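Local atomic coordinates of TetR family transcriptional regulator (Streptomyces coelicolor, PDB entry 6SRN), a protein that probably binds regulatory DNA as a TetR-type transcription factor and holds a furan-type bacterial hormone that takes part in control of antibiotic production. Residues A[50-55]-A[65-70]; A[105-110]-A[207-212]; A[146-151]-A[172-177]. All blocks are in the same frame, centred on the assembly; numbering follows the deposited sequence.

Contact 1 of 3, residues A[50-55]-A[65-70]; sequences ASVKDV and AVYFHF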
loop_
_atom_site.group_PDB
_atom_site.type_symbol
_atom_site.label_atom_id
_atom_site.label_comp_id
_atom_site.label_asym_id
_atom_site.label_seq_id
_atom_site.Cartn_x
_atom_site.Cartn_y
_atom_site.Cartn_z
ATOM N N ALA A 50 -19.665 -8.172 -5.893
ATOM C CA ALA A 50 -20.548 -8.541 -4.807
ATOM C C ALA A 50 -21.964 -8.045 -5.143
ATOM O O ALA A 50 -22.122 -7.053 -5.839
ATOM C CB ALA A 50 -20.074 -7.888 -3.517
ATOM N N SER A 51 -22.969 -8.719 -4.631
ATOM C CA SER A 51 -24.350 -8.188 -4.701
ATOM C C SER A 51 -25.065 -8.456 -3.392
ATOM O O SER A 51 -24.771 -9.453 -2.705
ATOM C CB SER A 51 -25.152 -8.805 -5.868
ATOM O OG SER A 51 -25.387 -10.196 -5.658
ATOM N N VAL A 52 -26.058 -7.628 -3.088
ATOM C CA VAL A 52 -26.909 -7.875 -1.933
ATOM C C VAL A 52 -27.670 -9.192 -2.102
ATOM O O VAL A 52 -27.821 -9.949 -1.140
ATOM C CB VAL A 52 -27.857 -6.707 -1.634
ATOM C CG1 VAL A 52 -28.756 -7.031 -0.461
ATOM C CG2 VAL A 52 -27.048 -5.461 -1.296
ATOM N N LYS A 53 -28.057 -9.499 -3.324
ATOM C CA LYS A 53 -28.713 -10.781 -3.583
ATOM C C LYS A 53 -27.852 -11.942 -3.103
ATOM O O LYS A 53 -28.343 -12.881 -2.479
ATOM C CB LYS A 53 -29.020 -10.937 -5.070
ATOM C CG LYS A 53 -29.599 -12.284 -5.458
ATOM C CD LYS A 53 -29.804 -12.409 -6.959
ATOM C CE LYS A 53 -30.089 -13.852 -7.330
ATOM N NZ LYS A 53 -30.482 -14.011 -8.759
ATOM N N ASP A 54 -26.553 -11.874 -3.360
ATOM C CA ASP A 54 -25.687 -12.993 -3.038
ATOM C C ASP A 54 -25.399 -13.048 -1.540
ATOM O O ASP A 54 -25.301 -14.133 -0.991
ATOM C CB ASP A 54 -24.420 -12.935 -3.865
ATOM C CG ASP A 54 -24.635 -13.418 -5.297
ATOM O OD1 ASP A 54 -25.708 -13.994 -5.627
ATOM O OD2 ASP A 54 -23.730 -13.183 -6.095
ATOM N N VAL A 55 -25.294 -11.887 -0.897
ATOM C CA VAL A 55 -25.179 -11.816 0.556
ATOM C C VAL A 55 -26.409 -12.418 1.255
ATOM O O VAL A 55 -26.279 -13.230 2.169
ATOM C CB VAL A 55 -24.940 -10.363 1.014
ATOM C CG1 VAL A 55 -24.963 -10.289 2.540
ATOM C CG2 VAL A 55 -23.607 -9.829 0.451
ATOM N N ALA A 65 -35.311 -8.472 3.753
ATOM C CA ALA A 65 -34.875 -8.576 5.145
ATOM C C ALA A 65 -33.441 -8.034 5.396
ATOM O O ALA A 65 -33.148 -7.372 6.399
ATOM C CB ALA A 65 -35.018 -10.015 5.612
ATOM N N VAL A 66 -32.502 -8.312 4.473
ATOM C CA VAL A 66 -31.186 -7.713 4.569
ATOM C C VAL A 66 -31.203 -6.178 4.504
ATOM O O VAL A 66 -30.474 -5.497 5.238
ATOM C CB VAL A 66 -30.221 -8.255 3.495
ATOM C CG1 VAL A 66 -28.864 -7.563 3.512
ATOM C CG2 VAL A 66 -29.997 -9.735 3.652
ATOM N N TYR A 67 -32.027 -5.637 3.610
ATOM C CA TYR A 67 -32.109 -4.188 3.441
ATOM C C TYR A 67 -32.627 -3.481 4.692
ATOM O O TYR A 67 -32.338 -2.292 4.888
ATOM C CB TYR A 67 -32.982 -3.838 2.228
ATOM C CG TYR A 67 -32.349 -4.019 0.849
ATOM C CD1 TYR A 67 -31.033 -3.647 0.587
ATOM C CD2 TYR A 67 -33.085 -4.554 -0.185
ATOM C CE1 TYR A 67 -30.483 -3.787 -0.681
ATOM C CE2 TYR A 67 -32.543 -4.705 -1.469
ATOM C CZ TYR A 67 -31.234 -4.336 -1.694
ATOM O OH TYR A 67 -30.709 -4.484 -2.971
ATOM N N PHE A 68 -33.357 -4.188 5.546
ATOM C CA PHE A 68 -33.738 -3.616 6.837
ATOM C C PHE A 68 -32.496 -3.229 7.642
ATOM O O PHE A 68 -32.438 -2.154 8.213
ATOM C CB PHE A 68 -34.584 -4.554 7.653
ATOM C CG PHE A 68 -34.848 -4.072 9.054
ATOM C CD1 PHE A 68 -35.656 -2.958 9.280
ATOM C CD2 PHE A 68 -34.324 -4.749 10.151
ATOM C CE1 PHE A 68 -35.942 -2.536 10.571
ATOM C CE2 PHE A 68 -34.595 -4.327 11.440
ATOM C CZ PHE A 68 -35.413 -3.218 11.657
ATOM N N HIS A 69 -31.504 -4.102 7.659
ATOM C CA HIS A 69 -30.254 -3.812 8.373
ATOM C C HIS A 69 -29.335 -2.862 7.618
ATOM O O HIS A 69 -28.713 -1.969 8.236
ATOM C CB HIS A 69 -29.531 -5.108 8.600
ATOM C CG HIS A 69 -30.262 -6.084 9.471
ATOM N ND1 HIS A 69 -30.137 -6.074 10.844
ATOM C CD2 HIS A 69 -31.082 -7.126 9.176
ATOM C CE1 HIS A 69 -30.871 -7.050 11.356
ATOM N NE2 HIS A 69 -31.437 -7.716 10.370
ATOM N N PHE A 70 -29.250 -3.048 6.292
ATOM C CA PHE A 70 -28.348 -2.261 5.427
ATOM C C PHE A 70 -29.091 -1.900 4.166
ATOM O O PHE A 70 -29.248 -2.727 3.269
ATOM C CB PHE A 70 -27.085 -3.089 5.041
ATOM C CG PHE A 70 -26.376 -3.688 6.203
ATOM C CD1 PHE A 70 -25.497 -2.918 6.945
ATOM C CD2 PHE A 70 -26.589 -5.015 6.544
ATOM C CE1 PHE A 70 -24.831 -3.464 8.020
ATOM C CE2 PHE A 70 -25.937 -5.556 7.644
ATOM C CZ PHE A 70 -25.077 -4.769 8.383
#
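V52 meets V66 and Y67 across the two helices of the predicted helix-turn-helix motif. V52 is the first residue of helix 52-59. Its CG1 branch does most of the touching. That methyl lies anti to the backbone N (chi1 178°), which carries it out from the helix toward 65-70. It sits 4.0 Å from V66 CG1. V66 has nearly the same first torsion, and its CG1 points back at V52, so the two branches meet methyl to methyl. Y67 reaches the same valine by another route. Its CB does not aim at 50-55, but the ring swings across V52 at a slant. V52 CG1 lies 3.7 Å from Y67 CE1, and V52 CG2 is 3.9 Å from the same ring carbon. Further along, Y67 OH comes to 3.9 Å from V52 CB, a contact with carbon and not a bond. S51 is the N-cap of helix 52-59; its OG accepts from D54 N at 3.1 Å, with an N-H...O angle of 144°. D54 also forms a salt bridge with R45 of helix 31-49. F70 packs on helices 31-49 and 73-86. No hydrogen bond joins the two segments. Within the predicted DNA-binding motif, they are therefore held to each other here by apolar packing alone, one valine against a valine and a tyrosine ring.

Contact 2 of 3, residues A[105-110]-A[207-212]; sequences TVEEML and LMFFAL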
loop_
_atom_site.group_PDB
_atom_site.type_symbol
_atom_site.label_atom_id
_atom_site.label_comp_id
_atom_site.label_asym_id
_atom_site.label_seq_id
_atom_site.Cartn_x
_atom_site.Cartn_y
_atom_site.Cartn_z
ATOM N N THR A 105 2.844 -2.642 23.576
ATOM C CA THR A 105 1.415 -2.555 23.246
ATOM C C THR A 105 1.291 -2.304 21.748
ATOM O O THR A 105 0.470 -2.967 21.067
ATOM C CB THR A 105 0.731 -1.453 24.063
ATOM O OG1 THR A 105 0.778 -1.807 25.467
ATOM C CG2 THR A 105 -0.699 -1.192 23.638
ATOM N N VAL A 106 2.054 -1.351 21.234
ATOM C CA VAL A 106 2.064 -1.072 19.774
ATOM C C VAL A 106 2.482 -2.331 19.003
ATOM O O VAL A 106 1.833 -2.732 18.021
ATOM C CB VAL A 106 3.012 0.068 19.437
ATOM C CG1 VAL A 106 3.070 0.326 17.942
ATOM C CG2 VAL A 106 2.608 1.363 20.139
ATOM N N GLU A 107 3.553 -3.006 19.433
ATOM C CA GLU A 107 3.999 -4.219 18.797
ATOM C C GLU A 107 2.904 -5.283 18.750
ATOM O O GLU A 107 2.683 -5.903 17.690
ATOM C CB GLU A 107 5.187 -4.818 19.516
ATOM C CG GLU A 107 6.497 -4.140 19.325
ATOM C CD GLU A 107 7.514 -5.012 20.033
ATOM O OE1 GLU A 107 7.833 -6.134 19.493
ATOM O OE2 GLU A 107 7.859 -4.640 21.154
ATOM N N GLU A 108 2.235 -5.513 19.886
ATOM C CA GLU A 108 1.261 -6.589 19.951
ATOM C C GLU A 108 0.012 -6.230 19.129
ATOM O O GLU A 108 -0.620 -7.118 18.521
ATOM C CB GLU A 108 0.899 -6.943 21.386
ATOM C CG GLU A 108 -0.110 -8.064 21.516
ATOM C CD GLU A 108 0.234 -9.398 20.866
ATOM O OE1 GLU A 108 1.411 -9.646 20.511
ATOM O OE2 GLU A 108 -0.720 -10.203 20.738
ATOM N N MET A 109 -0.370 -4.960 19.103
ATOM C CA MET A 109 -1.484 -4.564 18.228
ATOM C C MET A 109 -1.214 -4.903 16.776
ATOM O O MET A 109 -2.083 -5.416 16.060
ATOM C CB MET A 109 -1.755 -3.071 18.378
ATOM C CG MET A 109 -2.413 -2.753 19.706
ATOM S SD MET A 109 -4.114 -3.255 19.770
ATOM C CE MET A 109 -4.855 -2.052 18.668
ATOM N N LEU A 110 -0.000 -4.611 16.314
ATOM C CA LEU A 110 0.336 -4.855 14.907
ATOM C C LEU A 110 0.494 -6.376 14.637
ATOM O O LEU A 110 0.127 -6.871 13.573
ATOM C CB LEU A 110 1.564 -4.032 14.455
ATOM C CG LEU A 110 1.287 -2.520 14.486
ATOM C CD1 LEU A 110 2.617 -1.791 14.293
ATOM C CD2 LEU A 110 0.295 -2.097 13.402
ATOM N N LEU A 207 13.266 -4.123 11.918
ATOM C CA LEU A 207 13.921 -2.856 11.607
ATOM C C LEU A 207 13.220 -1.670 12.276
ATOM O O LEU A 207 13.855 -0.819 12.893
ATOM C CB LEU A 207 13.906 -2.617 10.102
ATOM C CG LEU A 207 14.589 -3.644 9.212
ATOM C CD1 LEU A 207 14.370 -3.284 7.749
ATOM C CD2 LEU A 207 16.065 -3.731 9.521
ATOM N N MET A 208 11.899 -1.601 12.163
ATOM C CA MET A 208 11.185 -0.430 12.674
ATOM C C MET A 208 11.341 -0.326 14.162
ATOM O O MET A 208 11.591 0.765 14.652
ATOM C CB MET A 208 9.715 -0.505 12.303
ATOM C CG MET A 208 9.597 -0.602 10.807
ATOM S SD MET A 208 9.755 0.979 10.017
ATOM C CE MET A 208 8.313 1.950 10.566
ATOM N N PHE A 209 11.169 -1.422 14.888
ATOM C CA PHE A 209 11.265 -1.339 16.348
ATOM C C PHE A 209 12.702 -1.202 16.837
ATOM O O PHE A 209 12.907 -0.556 17.856
ATOM C CB PHE A 209 10.490 -2.457 17.016
ATOM C CG PHE A 209 9.029 -2.223 16.966
ATOM C CD1 PHE A 209 8.378 -1.436 17.918
ATOM C CD2 PHE A 209 8.314 -2.684 15.882
ATOM C CE1 PHE A 209 7.012 -1.171 17.797
ATOM C CE2 PHE A 209 6.964 -2.436 15.791
ATOM C CZ PHE A 209 6.327 -1.664 16.717
ATOM N N PHE A 210 13.672 -1.679 16.071
ATOM C CA PHE A 210 15.088 -1.408 16.389
ATOM C C PHE A 210 15.333 0.098 16.369
ATOM O O PHE A 210 16.028 0.652 17.268
ATOM C CB PHE A 210 16.033 -2.098 15.431
ATOM C CG PHE A 210 17.471 -1.841 15.746
ATOM C CD1 PHE A 210 18.131 -0.730 15.227
ATOM C CD2 PHE A 210 18.143 -2.705 16.569
ATOM C CE1 PHE A 210 19.463 -0.495 15.535
ATOM C CE2 PHE A 210 19.465 -2.483 16.887
ATOM C CZ PHE A 210 20.116 -1.366 16.385
ATOM N N ALA A 211 14.708 0.763 15.400
ATOM C CA ALA A 211 14.837 2.217 15.239
ATOM C C ALA A 211 14.019 3.035 16.237
ATOM O O ALA A 211 14.313 4.214 16.451
ATOM C CB ALA A 211 14.476 2.586 13.829
ATOM N N LEU A 212 12.969 2.460 16.824
ATOM C CA LEU A 212 12.110 3.167 17.764
ATOM C C LEU A 212 12.594 3.029 19.193
ATOM O O LEU A 212 12.371 3.909 20.001
ATOM C CB LEU A 212 10.657 2.696 17.709
ATOM C CG LEU A 212 9.978 3.066 16.389
ATOM C CD1 LEU A 212 8.689 2.296 16.303
ATOM C CD2 LEU A 212 9.712 4.547 16.274
#
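E107 lies over one face of the F209 ring, and V106 and L110 meet its edge. F209 points from helix 197-212 toward helix 102-119, and CZ leads into the neighbouring helix. E107 CG stands 3.5 Å from the centroid of the F209 ring, 17° off the normal. This is a CH-pi contact, and the nearest ring atom is CE1, 3.4 Å from E107 CG. The two side chains run past each other in opposite directions, with carboxylate and ring planes 38° apart. At the rim, V106 CG1 is 4.0 Å from F209 CZ. L110 CD1 comes to 4.4 Å from the same F209 CZ. The two helix segments are nearly antiparallel (168°), with axes 12.1 Å apart, and the phenylalanine ring bridges this wide spacing. The E107 carboxylate is engaged elsewhere, in a salt bridge from OE1 to R205. L110 also lines the ligand pocket and touches the propyl end of the bound ligand. On helix 197-212, M208 and F210 pack against their counterparts in the second subunit. The glutamate therefore divides its work: its aliphatic part covers the aromatic face, while its charge is met by an arginine.

Contact 3 of 3, residues A[146-151]-A[172-177]; sequences DWTHLL and AAARSL. With LUB (4-(Hydroxymethyl)-2-propylfuran-3-carboxylic acid), chain B.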
loop_
_atom_site.group_PDB
_atom_site.type_symbol
_atom_site.label_atom_id
_atom_site.label_comp_id
_atom_site.label_asym_id
_atom_site.label_seq_id
_atom_site.Cartn_x
_atom_site.Cartn_y
_atom_site.Cartn_z
ATOM N N ASP A 146 -7.509 6.253 11.472
ATOM C CA ASP A 146 -7.950 5.636 12.727
ATOM C C ASP A 146 -6.798 4.909 13.422
ATOM O O ASP A 146 -6.585 5.082 14.606
ATOM C CB ASP A 146 -9.118 4.677 12.472
ATOM C CG ASP A 146 -10.385 5.388 12.049
ATOM O OD1 ASP A 146 -10.719 6.396 12.737
ATOM O OD2 ASP A 146 -11.016 4.991 11.030
ATOM N N TRP A 147 -6.034 4.133 12.661
ATOM C CA TRP A 147 -4.918 3.407 13.239
ATOM C C TRP A 147 -3.816 4.378 13.647
ATOM O O TRP A 147 -3.194 4.186 14.652
ATOM C CB TRP A 147 -4.366 2.374 12.252
ATOM C CG TRP A 147 -4.979 0.994 12.388
ATOM C CD1 TRP A 147 -6.030 0.454 11.650
ATOM C CD2 TRP A 147 -4.564 -0.021 13.286
ATOM N NE1 TRP A 147 -6.266 -0.854 12.065
ATOM C CE2 TRP A 147 -5.416 -1.146 13.098
ATOM C CE3 TRP A 147 -3.563 -0.091 14.264
ATOM C CZ2 TRP A 147 -5.203 -2.335 13.804
ATOM C CZ3 TRP A 147 -3.399 -1.252 14.965
ATOM C CH2 TRP A 147 -4.223 -2.335 14.749
ATOM N N THR A 148 -3.606 5.437 12.874
ATOM C CA THR A 148 -2.610 6.422 13.243
ATOM C C THR A 148 -2.938 7.057 14.590
ATOM O O THR A 148 -2.055 7.102 15.457
ATOM C CB THR A 148 -2.394 7.441 12.118
ATOM O OG1 THR A 148 -2.042 6.752 10.910
ATOM C CG2 THR A 148 -1.258 8.417 12.481
ATOM N N HIS A 149 -4.184 7.478 14.751
ATOM C CA HIS A 149 -4.644 8.070 16.012
ATOM C C HIS A 149 -4.582 7.080 17.157
ATOM O O HIS A 149 -4.181 7.422 18.296
ATOM C CB HIS A 149 -6.054 8.634 15.846
ATOM C CG HIS A 149 -6.060 10.014 15.280
ATOM N ND1 HIS A 149 -6.914 10.423 14.279
ATOM C CD2 HIS A 149 -5.297 11.094 15.592
ATOM C CE1 HIS A 149 -6.688 11.702 14.015
ATOM N NE2 HIS A 149 -5.698 12.123 14.779
ATOM N N LEU A 150 -4.950 5.838 16.870
ATOM C CA LEU A 150 -4.912 4.803 17.877
ATOM C C LEU A 150 -3.516 4.575 18.434
ATOM O O LEU A 150 -3.315 4.566 19.645
ATOM C CB LEU A 150 -5.545 3.508 17.328
ATOM C CG LEU A 150 -5.705 2.352 18.308
ATOM C CD1 LEU A 150 -6.604 2.711 19.477
ATOM C CD2 LEU A 150 -6.259 1.153 17.568
ATOM N N LEU A 151 -2.521 4.462 17.576
ATOM C CA LEU A 151 -1.144 4.129 17.998
ATOM C C LEU A 151 -0.374 5.324 18.567
ATOM O O LEU A 151 0.565 5.198 19.333
ATOM C CB LEU A 151 -0.345 3.561 16.817
ATOM C CG LEU A 151 -0.852 2.223 16.250
ATOM C CD1 LEU A 151 0.111 1.711 15.196
ATOM C CD2 LEU A 151 -1.059 1.192 17.342
ATOM N N ALA A 172 4.992 11.095 14.154
ATOM C CA ALA A 172 5.706 10.613 12.992
ATOM C C ALA A 172 5.894 9.114 13.018
ATOM O O ALA A 172 5.748 8.467 11.995
ATOM C CB ALA A 172 7.024 11.303 12.883
ATOM N N ALA A 173 6.201 8.565 14.174
ATOM C CA ALA A 173 6.337 7.127 14.349
ATOM C C ALA A 173 5.020 6.409 14.073
ATOM O O ALA A 173 5.028 5.348 13.447
ATOM C CB ALA A 173 6.849 6.811 15.731
ATOM N N ALA A 174 3.910 6.985 14.489
ATOM C CA ALA A 174 2.616 6.378 14.280
ATOM C C ALA A 174 2.360 6.368 12.767
ATOM O O ALA A 174 1.931 5.368 12.224
ATOM C CB ALA A 174 1.528 7.159 14.990
ATOM N N ARG A 175 2.531 7.504 12.101
ATOM C CA ARG A 175 2.354 7.513 10.653
ATOM C C ARG A 175 3.223 6.508 9.928
ATOM O O ARG A 175 2.764 5.807 9.017
ATOM C CB ARG A 175 2.630 8.892 10.072
ATOM C CG ARG A 175 1.582 9.947 10.376
ATOM C CD ARG A 175 1.912 11.249 9.685
ATOM N NE ARG A 175 3.138 11.919 10.119
ATOM C CZ ARG A 175 3.193 12.871 11.057
ATOM N NH1 ARG A 175 2.114 13.202 11.768
ATOM N NH2 ARG A 175 4.343 13.422 11.312
ATOM N N SER A 176 4.490 6.451 10.297
ATOM C CA SER A 176 5.466 5.560 9.631
ATOM C C SER A 176 5.063 4.099 9.822
ATOM O O SER A 176 5.159 3.266 8.916
ATOM C CB SER A 176 6.873 5.799 10.125
ATOM O OG SER A 176 7.326 7.139 9.800
ATOM N N LEU A 177 4.704 3.767 11.043
ATOM C CA LEU A 177 4.293 2.393 11.355
ATOM C C LEU A 177 3.049 1.968 10.571
ATOM O O LEU A 177 2.951 0.882 9.975
ATOM C CB LEU A 177 4.030 2.209 12.832
ATOM C CG LEU A 177 5.285 1.999 13.679
ATOM C CD1 LEU A 177 4.898 2.221 15.149
ATOM C CD2 LEU A 177 5.962 0.660 13.454
HETATM C C2 LUB B . -4.169 -0.715 7.369
HETATM C C4 LUB B . -5.733 -0.731 5.768
HETATM C C5 LUB B . -4.999 -1.839 5.626
HETATM C C6 LUB B . -3.122 -0.336 8.335
HETATM O O11 LUB B . -5.258 1.766 8.405
HETATM C C9 LUB B . -5.710 1.316 7.321
HETATM O O10 LUB B . -6.578 1.964 6.631
HETATM C C3 LUB B . -5.229 0.060 6.781
HETATM C C12 LUB B . -7.004 -0.542 4.953
HETATM O O13 LUB B . -6.963 0.758 4.319
HETATM O O1 LUB B . -3.923 -1.806 6.529
HETATM C C7 LUB B . -3.312 -1.205 9.585
HETATM C C8 LUB B . -2.329 -0.862 10.677
#
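The ligand pocket borders this contact through W147, on helix 145-161. The propyl tail of the bound furan lies over one face of the indole. Its terminal carbon C8 is 3.5 Å from W147 CD2, displaced toward the rim of the ring system. The ligand carboxylate oxygen O11 is 3.6 Å from W147 CD1. Y85 OH and the backbone N of Y144 hydrogen-bond the ligand from outside the two segments. The helices themselves meet through T148, L151, A174 and R175. A174 points its CB at the facing helix and comes to 3.6 Å from T148 O. With chi1 at -56°, T148 OG1 lies beside the backbone N and CG2 is anti to it, which lays the methyl against both A174 and R175. It lies 4.0 Å from A174 CB and 3.9 Å from R175 CG. One turn on, L151 CB is 4.4 Å from A174 CB. The small alanine lets the backbones come near, with T148 and A174 CA atoms 5.3 Å apart. T148 OG1 hydrogen-bonds Y144 O, just before the start of helix 145-161. The R175 chain bends at chi3 and forms a salt bridge with E203 of the second subunit. The segments cross at 137° with axes 8.6 Å apart. Helix 102-119 packs on W147, L150 and L177, helix 197-212 packs on A173 and L177, and V178 of helix 170-192 lies against W147, T148 and L151.

Overall arrangement
Contact 1 comes first along the chain and closes before the others open. It joins helices 52-59 and 63-69 in the predicted DNA-binding helix-turn-helix. Contacts 2 and 3 lie on the other side of the chain's centre, in the C-terminal domain. Contact 3 is nested within the loop closed by contact 2. Their centres are about 11 Å apart, and they touch through M109 with L150, V106 with L177 and L212 with A173. Helices 102-119, 145-161, 170-192 and 197-212 thus form one bundle beside the ligand and the second subunit. The centre of contact 1 is about 39 Å from that of contact 2 and 34 Å from that of contact 3. Any effect of the ligand on DNA binding would probably be relayed through the fold.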